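Local coordinates for protein extracellular ligand-binding receptor (Sphaerobacter thermophilus, PDB 4ZPJ) that probably serves as the substrate-binding protein of an ABC transporter, capturing a small ligand between two lobes in the manner of the leucine-binding protein family, at residues Asp287-Ser291 against Leu333-Val337; Gln177-Ala182 against Pro390-Leu396; Ser130-Ala134 against Asn151-Gln155. All blocks are in the same frame, centred on the assembly; numbering follows the deposited sequence.

Interaction 1 of 3, residues Asp287-Ser291 against Leu333-Val337; sequences DVDQS and LPGLV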
# COMPACT_ATOMS: atom_id res chain seq x y z
N ASP A 287 -10.29 0.60 0.13
CA ASP A 287 -11.66 0.37 -0.35
C ASP A 287 -12.19 1.64 -0.99
O ASP A 287 -13.18 1.61 -1.69
CB ASP A 287 -12.60 -0.06 0.81
CG ASP A 287 -12.51 -1.59 1.18
OD1 ASP A 287 -11.39 -2.14 1.34
OD2 ASP A 287 -13.61 -2.22 1.35
N VAL A 288 -11.56 2.79 -0.73
CA VAL A 288 -12.00 4.03 -1.37
C VAL A 288 -10.88 4.62 -2.27
O VAL A 288 -10.81 5.83 -2.52
CB VAL A 288 -12.51 5.06 -0.34
CG1 VAL A 288 -13.78 4.55 0.31
CG2 VAL A 288 -11.45 5.39 0.70
N ASP A 289 -10.00 3.75 -2.74
CA ASP A 289 -8.92 4.16 -3.62
C ASP A 289 -9.47 4.84 -4.86
O ASP A 289 -10.55 4.48 -5.37
CB ASP A 289 -8.08 2.95 -4.06
CG ASP A 289 -6.84 3.37 -4.94
OD1 ASP A 289 -5.98 4.11 -4.43
OD2 ASP A 289 -6.74 2.97 -6.12
N GLN A 290 -8.68 5.79 -5.36
CA GLN A 290 -8.95 6.60 -6.52
C GLN A 290 -9.43 5.83 -7.71
O GLN A 290 -10.32 6.26 -8.39
CB GLN A 290 -7.62 7.25 -6.98
CG GLN A 290 -7.82 8.28 -8.07
CD GLN A 290 -8.45 9.52 -7.50
OE1 GLN A 290 -8.01 10.01 -6.44
NE2 GLN A 290 -9.47 10.03 -8.16
N SER A 291 -8.83 4.69 -7.97
CA SER A 291 -9.24 3.88 -9.12
C SER A 291 -10.69 3.42 -9.05
O SER A 291 -11.28 3.15 -10.08
CB SER A 291 -8.37 2.65 -9.25
OG SER A 291 -8.24 2.01 -8.00
N LEU A 333 -5.57 10.52 -12.57
CA LEU A 333 -4.95 10.85 -11.28
C LEU A 333 -4.27 9.58 -10.75
O LEU A 333 -4.79 8.50 -10.91
CB LEU A 333 -6.02 11.38 -10.28
CG LEU A 333 -6.62 12.78 -10.51
CD1 LEU A 333 -7.54 13.24 -9.40
CD2 LEU A 333 -5.57 13.84 -10.66
N PRO A 334 -3.10 9.72 -10.11
CA PRO A 334 -2.47 8.59 -9.47
C PRO A 334 -3.17 8.18 -8.20
O PRO A 334 -3.68 9.03 -7.47
CB PRO A 334 -1.08 9.11 -9.13
CG PRO A 334 -1.31 10.54 -8.87
CD PRO A 334 -2.38 10.97 -9.84
N GLY A 335 -3.18 6.88 -7.95
CA GLY A 335 -3.66 6.34 -6.72
C GLY A 335 -2.59 5.67 -5.90
O GLY A 335 -1.41 6.02 -6.00
N LEU A 336 -3.02 4.68 -5.13
CA LEU A 336 -2.20 4.10 -4.08
C LEU A 336 -1.01 3.32 -4.61
O LEU A 336 0.12 3.46 -4.11
CB LEU A 336 -3.09 3.12 -3.29
CG LEU A 336 -3.33 3.57 -1.87
CD1 LEU A 336 -4.69 3.13 -1.35
CD2 LEU A 336 -2.18 2.95 -1.07
N VAL A 337 -1.32 2.44 -5.55
CA VAL A 337 -0.32 1.63 -6.19
C VAL A 337 0.66 2.45 -7.05
O VAL A 337 1.81 2.07 -7.18
CB VAL A 337 -0.96 0.48 -7.01
CG1 VAL A 337 -1.69 -0.46 -6.06
CG2 VAL A 337 -1.92 1.01 -8.09
O HOH W 1 -5.33 9.61 -5.21
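Gln290 and Gly335 mark the closest approach of the two backbones, with their CA atoms 5.3 Å apart. Residues 287-291 form an irregular loop after strand 281-283. Residues 333-337 lead into helix 336-354, where Gly335 occupies the N-cap position. The one direct hydrogen bond between the segments runs from Leu336 N, at the start of that helix, to Asp289 OD1, over 3.1 Å and with an N-H...O angle of 146°. The amide meets OD1 on its syn side, only slightly out of the carboxylate plane. A trans first torsion (chi1 -176°) directs the Asp289 side chain to the start of the helix, and its OD1 also lies 3.3 Å from Leu336 CB. Its other oxygen, OD2, is held within the loop. Ser291 OG donates to the anti lone pair of Asp289 OD2 at 2.6 Å, while Ser291 N approaches the same oxygen from above the carboxylate plane, completing an Asx turn. Three donors thus fix the carboxylate at a helix start, where the helix dipole would be expected to favour its negative charge. Shortening Asp289 to an alanine would probably leave Leu336 N without this acceptor and Ser291 freer to turn. The Gln290 chain, bent at chi2, crosses Leu333 obliquely, its NE2 in van der Waals contact with Leu333 CD1 at 3.9 Å. A water links the two segments, donating to Gln290 OE1 and to Pro334 O. Leu333 and Pro334 also rest on helix 316-328. Such a meeting of a loop at the edge of one parallel sheet with the start of a helix that probably belongs to the other lobe is consistent with the interlobe cleft of a type I periplasmic binding protein.

Interaction 2 of 3, residues Gln177-Ala182 against Pro390-Leu396; sequences QYDAPA and PVTTILL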
# COMPACT_ATOMS: atom_id res chain seq x y z
N GLN A 177 -1.11 -0.95 8.09
CA GLN A 177 -0.31 0.20 8.58
C GLN A 177 -0.97 1.55 8.27
O GLN A 177 -0.79 2.48 9.02
CB GLN A 177 1.12 0.12 8.00
CG GLN A 177 2.08 1.23 8.38
CD GLN A 177 3.51 1.05 7.85
OE1 GLN A 177 3.78 0.08 7.19
NE2 GLN A 177 4.41 2.01 8.14
N TYR A 178 -1.71 1.68 7.16
CA TYR A 178 -2.35 2.93 6.86
C TYR A 178 -3.78 3.02 7.41
O TYR A 178 -4.30 4.11 7.57
CB TYR A 178 -2.25 3.30 5.36
CG TYR A 178 -2.84 2.34 4.43
CD1 TYR A 178 -4.23 2.28 4.29
CD2 TYR A 178 -2.05 1.46 3.68
CE1 TYR A 178 -4.81 1.35 3.46
CE2 TYR A 178 -2.63 0.54 2.85
CZ TYR A 178 -4.03 0.50 2.74
OH TYR A 178 -4.70 -0.35 1.93
N ASP A 179 -4.35 1.87 7.79
CA ASP A 179 -5.62 1.85 8.49
C ASP A 179 -5.55 1.99 10.02
O ASP A 179 -6.49 2.48 10.64
CB ASP A 179 -6.40 0.59 8.07
CG ASP A 179 -6.82 0.66 6.60
OD1 ASP A 179 -7.17 1.81 6.17
OD2 ASP A 179 -6.78 -0.40 5.87
N ALA A 180 -4.48 1.56 10.64
CA ALA A 180 -4.42 1.56 12.08
C ALA A 180 -4.61 2.96 12.67
O ALA A 180 -5.30 3.09 13.65
CB ALA A 180 -3.10 1.00 12.50
N PRO A 181 -4.05 4.02 12.05
CA PRO A 181 -4.30 5.38 12.66
C PRO A 181 -5.75 5.81 12.65
O PRO A 181 -6.15 6.67 13.46
CB PRO A 181 -3.44 6.33 11.78
CG PRO A 181 -2.36 5.41 11.25
CD PRO A 181 -3.11 4.12 10.92
N ALA A 182 -6.55 5.18 11.79
CA ALA A 182 -7.98 5.46 11.77
C ALA A 182 -8.65 4.96 13.01
O ALA A 182 -9.70 5.46 13.40
CB ALA A 182 -8.65 4.88 10.52
N PRO A 390 8.52 0.91 6.10
CA PRO A 390 8.36 2.35 6.00
C PRO A 390 8.06 3.04 7.29
O PRO A 390 7.30 2.53 8.07
CB PRO A 390 7.13 2.51 5.11
CG PRO A 390 6.99 1.26 4.40
CD PRO A 390 7.42 0.22 5.40
N VAL A 391 8.69 4.19 7.49
CA VAL A 391 8.38 5.11 8.55
C VAL A 391 7.92 6.36 7.77
O VAL A 391 8.71 7.05 7.14
CB VAL A 391 9.60 5.44 9.41
CG1 VAL A 391 9.28 6.50 10.46
CG2 VAL A 391 10.12 4.21 10.13
N THR A 392 6.63 6.63 7.78
CA THR A 392 6.03 7.54 6.82
C THR A 392 4.79 8.26 7.36
O THR A 392 4.29 7.98 8.47
CB THR A 392 5.70 6.71 5.57
OG1 THR A 392 5.51 7.58 4.47
CG2 THR A 392 4.46 5.68 5.79
N THR A 393 4.28 9.21 6.59
CA THR A 393 3.18 10.04 7.01
C THR A 393 1.91 9.33 6.51
O THR A 393 1.82 9.02 5.34
CB THR A 393 3.34 11.48 6.46
OG1 THR A 393 4.49 12.10 7.07
CG2 THR A 393 2.11 12.36 6.72
N ILE A 394 0.99 9.00 7.40
CA ILE A 394 -0.28 8.42 7.00
C ILE A 394 -1.32 9.56 6.94
O ILE A 394 -1.32 10.39 7.83
CB ILE A 394 -0.76 7.36 7.99
CG1 ILE A 394 0.28 6.24 8.10
CG2 ILE A 394 -2.14 6.83 7.61
CD1 ILE A 394 0.55 5.52 6.77
N LEU A 395 -2.19 9.56 5.90
CA LEU A 395 -3.18 10.59 5.67
C LEU A 395 -4.51 10.08 6.11
O LEU A 395 -4.91 9.00 5.70
CB LEU A 395 -3.26 11.01 4.20
CG LEU A 395 -1.86 11.44 3.69
CD1 LEU A 395 -1.77 11.55 2.18
CD2 LEU A 395 -1.26 12.66 4.31
N LEU A 396 -5.17 10.81 7.00
CA LEU A 396 -6.56 10.55 7.29
C LEU A 396 -7.44 11.38 6.37
O LEU A 396 -7.38 12.59 6.40
CB LEU A 396 -6.92 10.94 8.70
CG LEU A 396 -6.83 9.94 9.82
CD1 LEU A 396 -7.63 10.58 10.92
CD2 LEU A 396 -7.40 8.56 9.54
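Gln177 and Ile394 carry much of this contact, in which the lead-in and first turn of helix 180-188 lie over strand 390-401 of the antiparallel sheet. In the type I periplasmic-binding fold of this family, 177-182 follows the last strand of the first sheet, 168-170, where the chain passes into the second lobe. The packing is apolar for most of its length. Ile394 fills the middle: its CD1 touches Tyr178 CB at 3.8 Å, and its CG2 lies 3.9 Å from Pro181 CG, the proline crossing it at about a right angle. Ile394 CG2, the branch trans to the backbone N, also comes 3.5 Å from Tyr178 O. The Tyr178 ring itself leads away from the strand and meets Phe173 edge-to-face. Further along, Leu396 CD2 reaches Ala182, 4.0 Å from its CB. Pro181 and Ile394 both rest on Phe418 of the neighbouring strand 407-418, which continues this buried layer. The polar part lies at the far end of the strand segment. The fully extended Gln177 side chain (chi1 180°) brings its amide to Pro390, and both amide atoms are used: OE1 accepts from Ala174 N, and NE2 also bonds Phe418 O. Across the contact, Gln177 NE2 donates to Pro390 O at 2.9 Å, in the plane of its own amide but 41° out of the carbonyl plane.

Interaction 3 of 3, residues Ser130-Ala134 against Asn151-Gln155; sequences SNEAA and NAGLQ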
# COMPACT_ATOMS: atom_id res chain seq x y z
N SER A 130 1.55 -11.29 -1.58
CA SER A 130 2.17 -11.81 -0.38
C SER A 130 2.57 -13.24 -0.54
O SER A 130 3.65 -13.62 -0.10
CB SER A 130 1.22 -11.70 0.84
OG SER A 130 0.98 -10.34 1.17
N ASN A 131 1.73 -14.06 -1.18
CA ASN A 131 2.17 -15.44 -1.46
C ASN A 131 3.40 -15.49 -2.39
O ASN A 131 4.24 -16.34 -2.22
CB ASN A 131 1.03 -16.38 -1.93
CG ASN A 131 0.33 -15.90 -3.21
OD1 ASN A 131 0.75 -14.95 -3.87
ND2 ASN A 131 -0.76 -16.59 -3.56
N GLU A 132 3.54 -14.53 -3.31
CA GLU A 132 4.74 -14.51 -4.17
C GLU A 132 5.98 -14.13 -3.32
O GLU A 132 7.04 -14.72 -3.45
CB GLU A 132 4.57 -13.52 -5.32
CG GLU A 132 3.75 -14.00 -6.51
CD GLU A 132 3.35 -12.87 -7.45
OE1 GLU A 132 3.28 -11.64 -7.03
OE2 GLU A 132 3.08 -13.21 -8.62
N ALA A 133 5.82 -13.15 -2.43
CA ALA A 133 6.91 -12.73 -1.52
C ALA A 133 7.44 -13.86 -0.64
O ALA A 133 8.66 -14.05 -0.52
CB ALA A 133 6.41 -11.62 -0.60
N ALA A 134 6.52 -14.59 -0.00
CA ALA A 134 6.88 -15.71 0.84
C ALA A 134 7.61 -16.80 0.01
O ALA A 134 8.62 -17.38 0.46
CB ALA A 134 5.64 -16.30 1.52
N ASN A 151 4.70 -3.60 -3.04
CA ASN A 151 3.29 -3.86 -2.72
C ASN A 151 3.11 -4.86 -1.63
O ASN A 151 2.80 -4.46 -0.55
CB ASN A 151 2.48 -4.23 -3.97
CG ASN A 151 0.99 -4.25 -3.69
OD1 ASN A 151 0.37 -3.18 -3.40
ND2 ASN A 151 0.44 -5.42 -3.65
N ALA A 152 3.30 -6.15 -1.90
CA ALA A 152 3.12 -7.24 -0.94
C ALA A 152 3.20 -6.82 0.54
O ALA A 152 4.28 -6.55 1.04
CB ALA A 152 4.14 -8.33 -1.21
N GLY A 153 2.07 -6.79 1.23
CA GLY A 153 2.00 -6.14 2.56
C GLY A 153 2.13 -7.16 3.69
O GLY A 153 2.05 -6.79 4.89
N LEU A 154 2.32 -8.42 3.32
CA LEU A 154 2.64 -9.52 4.27
C LEU A 154 3.38 -9.06 5.54
O LEU A 154 4.56 -8.66 5.50
CB LEU A 154 3.51 -10.58 3.56
CG LEU A 154 3.78 -11.86 4.35
CD1 LEU A 154 2.48 -12.60 4.63
CD2 LEU A 154 4.77 -12.79 3.65
N GLN A 155 2.72 -9.14 6.68
CA GLN A 155 3.24 -8.50 7.87
C GLN A 155 4.59 -9.06 8.28
O GLN A 155 5.51 -8.31 8.58
CB GLN A 155 2.27 -8.61 9.05
CG GLN A 155 1.24 -7.48 9.13
CD GLN A 155 0.24 -7.72 10.26
OE1 GLN A 155 0.28 -8.78 10.89
NE2 GLN A 155 -0.68 -6.76 10.51
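Ser130 and Leu154 face each other across the contact, each pointing its CB at the other segment, and these two atoms are 3.7 Å apart. Ser130 OG lies anti to its carbonyl carbon (chi1 -66°), which brings the hydroxyl near the Leu154 N-H, tilted out of the peptide plane. There Leu154 N donates to Ser130 OG at 3.2 Å, a weak bond with an N-H...O angle of 132°. The Leu154 side chain leaves its backbone with chi1 at -173°, and its two methyls rest on the first helical turn: CD1 approaches Ser130 CB, while Leu154 CD2 lies 4.2 Å from Ala134 CB. Next to this pair Ala152 and Ala133 meet methyl to methyl, their CB atoms 4.0 Å apart, and both also touch Ile127. Arg170 also holds the loop, its NH1 bonding the carbonyls of Ala152 and Leu154. Strand 123-126, helix 130-142 and the adjacent parallel strand 147-149 make up a right-handed beta-alpha-beta crossover, and here the start of its helix packs on the loop that leaves its second strand. Loops at such carboxyl ends of parallel strands line the ligand cleft in type I periplasmic binding proteins.

In the fold
Along the chain, interaction 3 closes first, within the beta-alpha-beta unit of the six-stranded sheet. Interaction 2 opens after that sheet's last strand, 168-170, and closes only at strand 390-401; both segments of interaction 1 fall in the long stretch between. The centres of interactions 1 and 2 are about 15 Å apart, those of interactions 2 and 3 about 18 Å, and those of interactions 1 and 3 about 20 Å, without direct touch. Interaction 3 thus belongs to one lobe, interaction 2 ties the chain's passage between lobes to the antiparallel sheet, and interaction 1 joins the edge of the four-stranded sheet to helix 336-354, consistent with a two-lobed binding protein whose lobes meet around a cleft.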